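Long-range contacts in S12 family peptidase (Streptomyces sp. 82F2, PDB 3WWX), which probably hydrolyses amide bonds with preference for D-configured substrates, as a D-stereospecific amidohydrolase of the beta-lactamase clan: residues D246-Y251 with G319-G324; E297-G302 with V314-G319; R193-P198 with G238-D243; A8-A13 with I338-C343. All blocks are in the same frame, centred on the assembly; numbering follows the deposited sequence.

Contact 1: D246-Y251 with G319-G324; sequences DLQTFY and GHSLAG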
loop_
_atom_site.group_PDB
_atom_site.type_symbol
_atom_site.label_atom_id
_atom_site.label_comp_id
_atom_site.label_asym_id
_atom_site.label_seq_id
_atom_site.Cartn_x
_atom_site.Cartn_y
_atom_site.Cartn_z
ATOM N N ASP A 246 9.855 -7.085 8.373
ATOM C CA ASP A 246 10.408 -6.319 7.271
ATOM C C ASP A 246 9.645 -5.014 7.072
ATOM O O ASP A 246 10.228 -4.006 6.715
ATOM C CB ASP A 246 10.333 -7.114 5.974
ATOM C CG ASP A 246 11.441 -8.153 5.834
ATOM O OD1 ASP A 246 12.188 -8.419 6.807
ATOM O OD2 ASP A 246 11.538 -8.730 4.720
ATOM N N LEU A 247 8.328 -5.035 7.264
ATOM C CA LEU A 247 7.582 -3.795 7.059
ATOM C C LEU A 247 8.027 -2.722 8.045
ATOM O O LEU A 247 8.135 -1.547 7.686
ATOM C CB LEU A 247 6.073 -4.009 7.124
ATOM C CG LEU A 247 5.463 -4.719 5.919
ATOM C CD1 LEU A 247 3.982 -4.901 6.181
ATOM C CD2 LEU A 247 5.695 -3.972 4.623
ATOM N N GLN A 248 8.293 -3.134 9.283
ATOM C CA GLN A 248 8.823 -2.190 10.262
ATOM C C GLN A 248 10.216 -1.709 9.862
ATOM O O GLN A 248 10.510 -0.510 9.916
ATOM C CB GLN A 248 8.893 -2.811 11.648
ATOM C CG GLN A 248 7.566 -3.096 12.273
ATOM C CD GLN A 248 7.771 -3.712 13.618
ATOM O OE1 GLN A 248 8.022 -3.003 14.602
ATOM N NE2 GLN A 248 7.774 -5.026 13.666
ATOM N N THR A 249 11.081 -2.629 9.452
ATOM C CA THR A 249 12.430 -2.233 9.027
ATOM C C THR A 249 12.370 -1.147 7.947
ATOM O O THR A 249 13.086 -0.133 7.981
ATOM C CB THR A 249 13.192 -3.449 8.504
ATOM O OG1 THR A 249 13.243 -4.422 9.556
ATOM C CG2 THR A 249 14.602 -3.065 8.051
ATOM N N PHE A 250 11.478 -1.351 6.991
ATOM C CA PHE A 250 11.315 -0.412 5.898
ATOM C C PHE A 250 10.786 0.945 6.371
ATOM O O PHE A 250 11.415 1.986 6.108
ATOM C CB PHE A 250 10.381 -0.986 4.820
ATOM C CG PHE A 250 9.965 0.042 3.786
ATOM C CD1 PHE A 250 10.901 0.595 2.915
ATOM C CD2 PHE A 250 8.638 0.464 3.689
ATOM C CE1 PHE A 250 10.520 1.541 1.985
ATOM C CE2 PHE A 250 8.262 1.407 2.752
ATOM C CZ PHE A 250 9.216 1.948 1.898
ATOM N N TYR A 251 9.666 0.971 7.087
ATOM C CA TYR A 251 9.095 2.257 7.471
ATOM C C TYR A 251 9.989 3.011 8.470
ATOM O O TYR A 251 10.089 4.240 8.399
ATOM C CB TYR A 251 7.656 2.104 7.995
ATOM C CG TYR A 251 6.636 1.985 6.867
ATOM C CD1 TYR A 251 6.128 3.111 6.238
ATOM C CD2 TYR A 251 6.189 0.751 6.450
ATOM C CE1 TYR A 251 5.209 3.012 5.202
ATOM C CE2 TYR A 251 5.279 0.641 5.394
ATOM C CZ TYR A 251 4.792 1.774 4.796
ATOM O OH TYR A 251 3.897 1.614 3.770
ATOM N N GLY A 319 11.129 5.876 15.452
ATOM C CA GLY A 319 11.553 5.195 16.657
ATOM C C GLY A 319 10.616 4.128 17.183
ATOM O O GLY A 319 11.041 3.209 17.875
ATOM N N HIS A 320 9.332 4.269 16.865
ATOM C CA HIS A 320 8.299 3.369 17.354
ATOM C C HIS A 320 7.521 2.886 16.132
ATOM O O HIS A 320 6.909 3.690 15.441
ATOM C CB HIS A 320 7.369 4.092 18.327
ATOM C CG HIS A 320 6.290 3.228 18.903
ATOM N ND1 HIS A 320 5.306 3.723 19.735
ATOM C CD2 HIS A 320 6.045 1.903 18.773
ATOM C CE1 HIS A 320 4.494 2.743 20.077
ATOM N NE2 HIS A 320 4.917 1.628 19.512
ATOM N N SER A 321 7.579 1.582 15.883
ATOM C CA SER A 321 6.939 0.982 14.708
ATOM C C SER A 321 5.957 -0.135 15.058
ATOM O O SER A 321 6.023 -0.750 16.130
ATOM C CB SER A 321 8.013 0.435 13.773
ATOM O OG SER A 321 8.839 -0.490 14.435
ATOM N N LEU A 322 5.082 -0.407 14.086
ATOM C CA LEU A 322 4.066 -1.443 14.178
ATOM C C LEU A 322 3.752 -1.923 12.770
ATOM O O LEU A 322 3.661 -1.116 11.853
ATOM C CB LEU A 322 2.808 -0.856 14.800
ATOM C CG LEU A 322 1.513 -1.698 14.762
ATOM C CD1 LEU A 322 1.593 -2.914 15.662
ATOM C CD2 LEU A 322 0.287 -0.826 15.130
ATOM N N ALA A 323 3.548 -3.221 12.601
ATOM C CA ALA A 323 3.011 -3.735 11.328
ATOM C C ALA A 323 2.227 -4.981 11.628
ATOM O O ALA A 323 2.501 -5.676 12.598
ATOM C CB ALA A 323 4.127 -4.027 10.330
ATOM N N GLY A 324 1.236 -5.277 10.804
ATOM C CA GLY A 324 0.450 -6.478 11.034
ATOM C C GLY A 324 -0.540 -6.765 9.937
ATOM O O GLY A 324 -0.642 -6.032 8.957
#
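Q248 reaches S321 through an extended side chain: its CG stands anti to the carbonyl carbon (chi1 -68°), and from there the chain continues extended, bridging helix 244-255 and strand 320-326. S321 answers with OG lodged between its own backbone N and carbonyl carbon (chi1 57°), which places OG within reach of the amide. The resulting hydrogen bond is short, 2.6 Å from S321 OG to Q248 OE1, and the donor sits in the plane of the amide carbonyl on a lone pair. The other end of the same amide is also held, because Q248 NE2 bonds to S244 O one turn back in the helix; together the two bonds fix the rotation of the flat group. S321 OG is gripped a second time by R252 NH1, whose charge would tend to polarise the hydroxyl.

Beside this polar link, A323 provides the apolar part. Its CB lies 3.8 Å from L247 CB and 4.1 Å from Q248 CG, so a methyl on the strand meets the base of one helix side chain and the stem of the next. The small residue allows a close approach, 7.4 Å between the segment axes, while the helix crosses the strand direction at 141°.

The contact illustrates helix-on-sheet packing in a buried setting. Strand 24-31 runs alongside strand 320-326, and its Q28 and R30 also touch Q248. On the opposite face L322 meets I338, E341 and F342 of helix 334-343, so strand 320-326 is sandwiched between helices.

Contact 2: E297-G302 with V314-G319; sequences EVWGHG and VTRDGG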
loop_
_atom_site.group_PDB
_atom_site.type_symbol
_atom_site.label_atom_id
_atom_site.label_comp_id
_atom_site.label_asym_id
_atom_site.label_seq_id
_atom_site.Cartn_x
_atom_site.Cartn_y
_atom_site.Cartn_z
ATOM N N GLU A 297 1.499 11.159 16.574
ATOM C CA GLU A 297 1.385 11.228 15.134
ATOM C C GLU A 297 2.114 10.045 14.519
ATOM O O GLU A 297 3.286 9.791 14.810
ATOM C CB GLU A 297 2.013 12.533 14.655
ATOM C CG GLU A 297 2.018 12.720 13.162
ATOM C CD GLU A 297 2.789 13.966 12.745
ATOM O OE1 GLU A 297 4.021 13.910 12.474
ATOM O OE2 GLU A 297 2.121 15.020 12.678
ATOM N N VAL A 298 1.408 9.312 13.660
ATOM C CA VAL A 298 1.997 8.161 12.979
ATOM C C VAL A 298 1.957 8.343 11.481
ATOM O O VAL A 298 1.089 9.023 10.932
ATOM C CB VAL A 298 1.321 6.838 13.371
ATOM C CG1 VAL A 298 1.669 6.498 14.809
ATOM C CG2 VAL A 298 -0.196 6.878 13.165
ATOM N N TRP A 299 2.941 7.723 10.838
ATOM C CA TRP A 299 3.167 7.769 9.401
ATOM C C TRP A 299 3.208 6.346 8.881
ATOM O O TRP A 299 3.837 5.471 9.473
ATOM C CB TRP A 299 4.502 8.476 9.080
ATOM C CG TRP A 299 4.456 9.926 9.432
ATOM C CD1 TRP A 299 4.656 10.485 10.671
ATOM C CD2 TRP A 299 4.174 11.009 8.542
ATOM N NE1 TRP A 299 4.490 11.847 10.600
ATOM C CE2 TRP A 299 4.204 12.195 9.304
ATOM C CE3 TRP A 299 3.888 11.093 7.176
ATOM C CZ2 TRP A 299 3.977 13.453 8.746
ATOM C CZ3 TRP A 299 3.652 12.333 6.619
ATOM C CH2 TRP A 299 3.688 13.505 7.406
ATOM N N GLY A 300 2.562 6.096 7.753
ATOM C CA GLY A 300 2.552 4.736 7.236
ATOM C C GLY A 300 1.540 4.583 6.124
ATOM O O GLY A 300 1.300 5.514 5.368
ATOM N N HIS A 301 0.934 3.409 6.026
ATOM C CA HIS A 301 -0.036 3.161 4.968
ATOM C C HIS A 301 -0.794 1.905 5.337
ATOM O O HIS A 301 -0.252 1.009 5.977
ATOM C CB HIS A 301 0.698 2.968 3.629
ATOM C CG HIS A 301 -0.070 3.427 2.419
ATOM N ND1 HIS A 301 -1.082 2.693 1.842
ATOM C CD2 HIS A 301 0.076 4.534 1.653
ATOM C CE1 HIS A 301 -1.545 3.348 0.783
ATOM N NE2 HIS A 301 -0.864 4.463 0.651
ATOM N N GLY A 302 -2.054 1.845 4.912
ATOM C CA GLY A 302 -2.810 0.611 5.051
ATOM C C GLY A 302 -2.704 -0.183 3.772
ATOM O O GLY A 302 -2.340 0.352 2.725
ATOM N N VAL A 314 4.636 4.122 11.787
ATOM C CA VAL A 314 5.775 4.508 12.597
ATOM C C VAL A 314 5.623 5.949 13.072
ATOM O O VAL A 314 4.981 6.764 12.413
ATOM C CB VAL A 314 7.076 4.312 11.816
ATOM C CG1 VAL A 314 7.218 5.291 10.642
ATOM C CG2 VAL A 314 8.257 4.351 12.725
ATOM N N THR A 315 6.235 6.282 14.210
ATOM C CA THR A 315 6.310 7.686 14.600
ATOM C C THR A 315 7.243 8.433 13.643
ATOM O O THR A 315 7.999 7.823 12.894
ATOM C CB THR A 315 6.758 7.813 16.068
ATOM O OG1 THR A 315 7.924 7.003 16.248
ATOM C CG2 THR A 315 5.657 7.309 16.993
ATOM N N ARG A 316 7.192 9.760 13.656
ATOM C CA ARG A 316 7.884 10.546 12.642
ATOM C C ARG A 316 9.399 10.370 12.640
ATOM O O ARG A 316 10.034 10.467 11.582
ATOM C CB ARG A 316 7.542 12.028 12.815
ATOM C CG ARG A 316 8.243 12.974 11.853
ATOM C CD ARG A 316 7.942 12.677 10.405
ATOM N NE ARG A 316 8.668 13.576 9.506
ATOM C CZ ARG A 316 9.919 13.375 9.105
ATOM N NH1 ARG A 316 10.588 12.300 9.504
ATOM N NH2 ARG A 316 10.513 14.258 8.307
ATOM N N ASP A 317 9.984 10.127 13.807
ATOM C CA ASP A 317 11.419 9.922 13.861
ATOM C C ASP A 317 11.793 8.469 13.625
ATOM O O ASP A 317 12.975 8.122 13.698
ATOM C CB ASP A 317 12.022 10.442 15.173
ATOM C CG ASP A 317 11.585 9.669 16.392
ATOM O OD1 ASP A 317 10.820 8.694 16.298
ATOM O OD2 ASP A 317 12.049 10.040 17.496
ATOM N N GLY A 318 10.810 7.620 13.305
ATOM C CA GLY A 318 11.088 6.228 13.041
ATOM C C GLY A 318 11.410 5.366 14.254
ATOM O O GLY A 318 11.857 4.220 14.117
ATOM N N GLY A 319 11.129 5.876 15.452
ATOM C CA GLY A 319 11.553 5.195 16.657
ATOM C C GLY A 319 10.616 4.128 17.183
ATOM O O GLY A 319 11.041 3.209 17.875
HETATM O O HOH W 1 5.480 11.095 15.524
#
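V314 and W299 form an antiparallel hydrogen-bonded pair at the end of the hairpin of strands 297-305 and 308-315 that lies away from its connecting turn. The two backbone bonds are short, 2.7 Å from W299 N to V314 O and 2.8 Å from V314 N to W299 O. V314 O takes in addition a CA-H...O contact from V298 CA.

Past the pair, a type I turn runs from T315 to G318, and side chains take over from the backbone. R316 CD lies over one face of the W299 indole, offset toward the rim and 4.0 Å from the centroid of the five-membered ring, a CH-pi contact. At the edge, in the ring plane, W299 NE1 donates to E297 OE1 at 2.8 Å, meeting this oxygen from above the carboxylate plane. The indole is thus held both at its face and at its rim. A water completes the join, donating to E297 O at 2.7 Å and accepting from R316 N at 2.9 Å.

On the side of W299 and V314 the hairpin packs against helix 244-255, where L255 touches W299, V314 and R316. F342 of helix 334-343 meets V298 and T315 from the other side of the sheet.

Contact 3: R193-P198 with G238-D243; sequences RATTVP and GEMISD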
loop_
_atom_site.group_PDB
_atom_site.type_symbol
_atom_site.label_atom_id
_atom_site.label_comp_id
_atom_site.label_asym_id
_atom_site.label_seq_id
_atom_site.Cartn_x
_atom_site.Cartn_y
_atom_site.Cartn_z
ATOM N N ARG A 193 14.556 -9.851 3.842
ATOM C CA ARG A 193 14.616 -11.222 3.379
ATOM C C ARG A 193 13.255 -11.905 3.251
ATOM O O ARG A 193 13.174 -12.993 2.694
ATOM C CB ARG A 193 15.524 -12.028 4.314
ATOM C CG ARG A 193 16.988 -11.638 4.164
ATOM C CD ARG A 193 17.889 -12.225 5.239
ATOM N NE ARG A 193 19.027 -11.337 5.483
ATOM C CZ ARG A 193 20.091 -11.647 6.215
ATOM N NH1 ARG A 193 20.190 -12.843 6.786
ATOM N NH2 ARG A 193 21.066 -10.758 6.370
ATOM N N ALA A 194 12.194 -11.279 3.768
ATOM C CA ALA A 194 10.849 -11.840 3.676
ATOM C C ALA A 194 9.977 -11.034 2.704
ATOM O O ALA A 194 8.762 -11.238 2.649
ATOM C CB ALA A 194 10.187 -11.849 5.053
ATOM N N THR A 195 10.594 -10.146 1.938
ATOM C CA THR A 195 9.872 -9.195 1.094
ATOM C C THR A 195 10.135 -9.445 -0.383
ATOM O O THR A 195 11.298 -9.532 -0.802
ATOM C CB THR A 195 10.282 -7.758 1.458
ATOM O OG1 THR A 195 10.006 -7.544 2.845
ATOM C CG2 THR A 195 9.474 -6.743 0.685
ATOM N N THR A 196 9.056 -9.573 -1.157
ATOM C CA THR A 196 9.167 -9.896 -2.566
ATOM C C THR A 196 8.184 -9.101 -3.418
ATOM O O THR A 196 7.173 -8.562 -2.930
ATOM C CB THR A 196 8.949 -11.398 -2.827
ATOM O OG1 THR A 196 7.658 -11.776 -2.363
ATOM C CG2 THR A 196 9.991 -12.252 -2.119
ATOM N N VAL A 197 8.540 -8.981 -4.694
ATOM C CA VAL A 197 7.725 -8.356 -5.726
ATOM C C VAL A 197 7.402 -9.505 -6.678
ATOM O O VAL A 197 8.205 -9.840 -7.555
ATOM C CB VAL A 197 8.501 -7.242 -6.467
ATOM C CG1 VAL A 197 7.598 -6.484 -7.391
ATOM C CG2 VAL A 197 9.163 -6.294 -5.467
ATOM N N PRO A 198 6.266 -10.171 -6.466
ATOM C CA PRO A 198 6.012 -11.445 -7.151
ATOM C C PRO A 198 5.711 -11.370 -8.654
ATOM O O PRO A 198 5.840 -12.369 -9.353
ATOM C CB PRO A 198 4.801 -12.009 -6.402
ATOM C CG PRO A 198 4.131 -10.808 -5.813
ATOM C CD PRO A 198 5.242 -9.866 -5.450
ATOM N N GLY A 238 0.045 -2.322 -5.551
ATOM C CA GLY A 238 -0.282 -3.258 -4.486
ATOM C C GLY A 238 0.181 -4.699 -4.491
ATOM O O GLY A 238 -0.379 -5.476 -3.723
ATOM N N GLU A 239 1.190 -5.081 -5.274
ATOM C CA GLU A 239 1.515 -6.502 -5.433
ATOM C C GLU A 239 2.418 -7.135 -4.373
ATOM O O GLU A 239 2.561 -8.357 -4.374
ATOM C CB GLU A 239 2.224 -6.731 -6.776
ATOM C CG GLU A 239 3.616 -6.133 -6.903
ATOM C CD GLU A 239 4.326 -6.680 -8.113
ATOM O OE1 GLU A 239 4.662 -7.872 -8.073
ATOM O OE2 GLU A 239 4.532 -5.907 -9.070
ATOM N N MET A 240 3.086 -6.336 -3.533
ATOM C CA MET A 240 4.184 -6.901 -2.731
ATOM C C MET A 240 3.742 -7.868 -1.634
ATOM O O MET A 240 2.617 -7.809 -1.145
ATOM C CB MET A 240 5.063 -5.785 -2.175
ATOM C CG MET A 240 5.834 -5.096 -3.286
ATOM S SD MET A 240 6.824 -3.701 -2.750
ATOM C CE MET A 240 7.964 -4.531 -1.627
ATOM N N ILE A 241 4.663 -8.750 -1.253
ATOM C CA ILE A 241 4.488 -9.674 -0.140
ATOM C C ILE A 241 5.571 -9.374 0.873
ATOM O O ILE A 241 6.706 -9.110 0.487
ATOM C CB ILE A 241 4.583 -11.148 -0.606
ATOM C CG1 ILE A 241 3.501 -11.423 -1.665
ATOM C CG2 ILE A 241 4.444 -12.109 0.582
ATOM C CD1 ILE A 241 3.655 -12.787 -2.395
ATOM N N SER A 242 5.230 -9.375 2.161
ATOM C CA SER A 242 6.214 -9.109 3.201
ATOM C C SER A 242 5.768 -9.775 4.502
ATOM O O SER A 242 4.843 -10.562 4.530
ATOM C CB SER A 242 6.419 -7.597 3.367
ATOM O OG SER A 242 7.562 -7.310 4.158
ATOM N N ASP A 243 6.466 -9.477 5.587
ATOM C CA ASP A 243 6.047 -9.901 6.911
ATOM C C ASP A 243 6.063 -8.692 7.848
ATOM O O ASP A 243 6.363 -7.561 7.443
ATOM C CB ASP A 243 6.856 -11.096 7.437
ATOM C CG ASP A 243 8.265 -10.742 7.878
ATOM O OD1 ASP A 243 8.654 -9.567 7.820
ATOM O OD2 ASP A 243 8.989 -11.691 8.265
#
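A194 lays its CB over one face of the D243 carboxylate, 3.4 Å from D243 OD2, and at the far end of the contact V197 does the same to E239. There V197 CG1 sits above the carboxylate plane, 3.3 Å from E239 OE1, while P198 CD lies close to OE1. D243 OD1, at an N-cap position, takes D246 N of the following helix.

Between these ends the loop 193-198 runs antiparallel to 238-243 and is tied to it by a single bridge. T196 N donates to I241 O at 2.9 Å, and I241 N returns a bond to T196 O at 3.0 Å. Through its other edge strand 241-242 pairs with strand 49-50, S242 with Y49, just ahead of helix 244-255. T195 points CG2 at M240 CE, 3.5 Å away, and P198 CG rests 4.0 Å from I241 CD1.

S242 OG donates a hydrogen bond to T195 OG1 at 2.8 Å, and T195 OG1 is also hydrogen-bonded to D246 OD2, so a chain of hydrogen bonds ends on that carboxylate. A194 N is a further partner of D246 OD2, while E239 is held by Y178 OH and G199 N; these bonds would help stabilise the negative charges in a buried setting.

Contact 4: A8-A13 with I338-C343; sequences AATQQA and IEAEFC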
loop_
_atom_site.group_PDB
_atom_site.type_symbol
_atom_site.label_atom_id
_atom_site.label_comp_id
_atom_site.label_asym_id
_atom_site.label_seq_id
_atom_site.Cartn_x
_atom_site.Cartn_y
_atom_site.Cartn_z
ATOM N N ALA A 8 0.589 -5.433 25.816
ATOM C CA ALA A 8 -0.655 -6.115 26.170
ATOM C C ALA A 8 -1.904 -5.559 25.484
ATOM O O ALA A 8 -2.780 -6.318 25.089
ATOM C CB ALA A 8 -0.846 -6.119 27.708
ATOM N N ALA A 9 -2.004 -4.241 25.340
ATOM C CA ALA A 9 -3.155 -3.643 24.680
ATOM C C ALA A 9 -3.199 -4.094 23.222
ATOM O O ALA A 9 -4.272 -4.327 22.658
ATOM C CB ALA A 9 -3.088 -2.139 24.764
ATOM N N THR A 10 -2.027 -4.199 22.610
ATOM C CA THR A 10 -1.980 -4.574 21.196
ATOM C C THR A 10 -2.412 -6.028 21.031
ATOM O O THR A 10 -3.162 -6.343 20.111
ATOM C CB THR A 10 -0.603 -4.331 20.634
ATOM O OG1 THR A 10 -0.189 -3.021 21.034
ATOM C CG2 THR A 10 -0.622 -4.411 19.089
ATOM N N GLN A 11 -1.958 -6.894 21.925
ATOM C CA GLN A 11 -2.415 -8.288 21.967
ATOM C C GLN A 11 -3.937 -8.354 22.094
ATOM O O GLN A 11 -4.610 -9.092 21.368
ATOM C CB GLN A 11 -1.746 -9.019 23.127
ATOM C CG GLN A 11 -2.143 -10.490 23.243
ATOM C CD GLN A 11 -1.721 -11.303 22.028
ATOM O OE1 GLN A 11 -0.569 -11.228 21.588
ATOM N NE2 GLN A 11 -2.644 -12.110 21.501
ATOM N N GLN A 12 -4.493 -7.555 22.995
ATOM C CA GLN A 12 -5.931 -7.485 23.174
ATOM C C GLN A 12 -6.640 -7.093 21.878
ATOM O O GLN A 12 -7.711 -7.602 21.554
ATOM C CB GLN A 12 -6.224 -6.456 24.271
ATOM C CG GLN A 12 -7.501 -6.607 25.039
ATOM C CD GLN A 12 -7.478 -5.740 26.294
ATOM O OE1 GLN A 12 -6.502 -5.756 27.045
ATOM N NE2 GLN A 12 -8.532 -4.958 26.504
ATOM N N ALA A 13 -6.039 -6.165 21.127
ATOM C CA ALA A 13 -6.633 -5.674 19.893
ATOM C C ALA A 13 -6.612 -6.753 18.798
ATOM O O ALA A 13 -7.525 -6.836 17.993
ATOM C CB ALA A 13 -5.919 -4.406 19.418
ATOM N N ILE A 338 -3.744 -0.036 15.954
ATOM C CA ILE A 338 -2.879 1.147 15.921
ATOM C C ILE A 338 -3.046 1.967 17.198
ATOM O O ILE A 338 -2.055 2.356 17.838
ATOM C CB ILE A 338 -3.151 1.990 14.669
ATOM C CG1 ILE A 338 -2.749 1.210 13.398
ATOM C CG2 ILE A 338 -2.385 3.305 14.722
ATOM C CD1 ILE A 338 -3.314 1.793 12.103
ATOM N N GLU A 339 -4.292 2.209 17.594
ATOM C CA GLU A 339 -4.557 2.952 18.819
ATOM C C GLU A 339 -4.036 2.210 20.042
ATOM O O GLU A 339 -3.487 2.825 20.958
ATOM C CB GLU A 339 -6.051 3.239 18.958
ATOM C CG GLU A 339 -6.522 4.419 18.173
ATOM C CD GLU A 339 -6.303 5.747 18.878
ATOM O OE1 GLU A 339 -6.089 5.743 20.110
ATOM O OE2 GLU A 339 -6.382 6.770 18.193
ATOM N N ALA A 340 -4.189 0.891 20.080
ATOM C CA ALA A 340 -3.710 0.118 21.219
ATOM C C ALA A 340 -2.195 0.258 21.356
ATOM O O ALA A 340 -1.653 0.512 22.440
ATOM C CB ALA A 340 -4.095 -1.326 21.068
ATOM N N GLU A 341 -1.501 0.119 20.237
ATOM C CA GLU A 341 -0.051 0.143 20.263
ATOM C C GLU A 341 0.495 1.523 20.594
ATOM O O GLU A 341 1.388 1.640 21.446
ATOM C CB GLU A 341 0.507 -0.331 18.920
ATOM C CG GLU A 341 2.040 -0.291 18.814
ATOM C CD GLU A 341 2.749 -1.141 19.856
ATOM O OE1 GLU A 341 3.878 -0.790 20.247
ATOM O OE2 GLU A 341 2.216 -2.202 20.261
ATOM N N PHE A 342 0.010 2.560 19.931
ATOM C CA PHE A 342 0.619 3.886 20.084
ATOM C C PHE A 342 0.039 4.699 21.236
ATOM O O PHE A 342 0.699 5.615 21.721
ATOM C CB PHE A 342 0.551 4.664 18.778
ATOM C CG PHE A 342 1.435 4.098 17.708
ATOM C CD1 PHE A 342 2.784 4.403 17.664
ATOM C CD2 PHE A 342 0.921 3.232 16.764
ATOM C CE1 PHE A 342 3.594 3.858 16.684
ATOM C CE2 PHE A 342 1.736 2.669 15.805
ATOM C CZ PHE A 342 3.063 2.990 15.756
ATOM N N CYS A 343 -1.176 4.364 21.672
ATOM C CA CYS A 343 -1.840 5.111 22.755
ATOM C C CYS A 343 -2.242 4.256 23.947
ATOM O O CYS A 343 -2.705 4.802 24.960
ATOM C CB CYS A 343 -3.068 5.839 22.208
ATOM S SG CYS A 343 -2.666 7.110 21.008
#
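T10 and E341 form the one hydrogen bond between segments 8-13 and 338-343, whose other contacts are mainly between alanines. E341 sets out with CG anti to its backbone N (chi1 178°) and then bends at chi2 (59°), which sets CD beside T10. T10 has OG1 anti to its own carbonyl carbon and beside its backbone N, facing E341. The hydroxyl donates to E341 OE2 at 2.7 Å, coming in on the anti side of the carboxylate, a little out of its plane. T10 OG1 also lies 3.3 Å from E341 CA, so it sits close to the backbone of the partner helix. E341 OE2 is shared with H7 ND1, and OE1 is taken by H320 NE2; with both oxygens engaged, the bent side chain is held at its tip.

A340 supplies the apolar half. Its methyl fits between two residues one helical turn apart: A340 CB is 3.9 Å from A9 CB, 3.9 Å from A13 CB, and 3.4 Å from A9 O. Such small side chains let the segment axes come within 7.7 Å, nearly antiparallel at 177°.

The disulfide of C343 with C294 anchors the end of helix 334-343 to the chain ahead of strand 297-305. Close packing of N- and C-terminal helices beside the central antiparallel sheet is a familiar feature of the serine beta-lactamase fold, to which this enzyme's family belongs.

Along the chain, contact 3 is complete before contact 1 begins, contact 2 falls within the span of contact 1, and contact 4 brackets all the others by pairing the first and last helices. Contacts 1 and 2 share G319 and neighbouring strands of the eight-stranded sheet, their centres about 8 Å apart. Contact 4, centred about 15 Å from the centre of each, lies on the opposite sheet face from helix 244-255, and H320 and F342 connect it to them. Contact 3, centred about 14 Å from the centre of contact 1, is reached through D246. Together they show the sheet, its flanking helices, and the loop and short strand ahead of helix 244-255 joined as one unit.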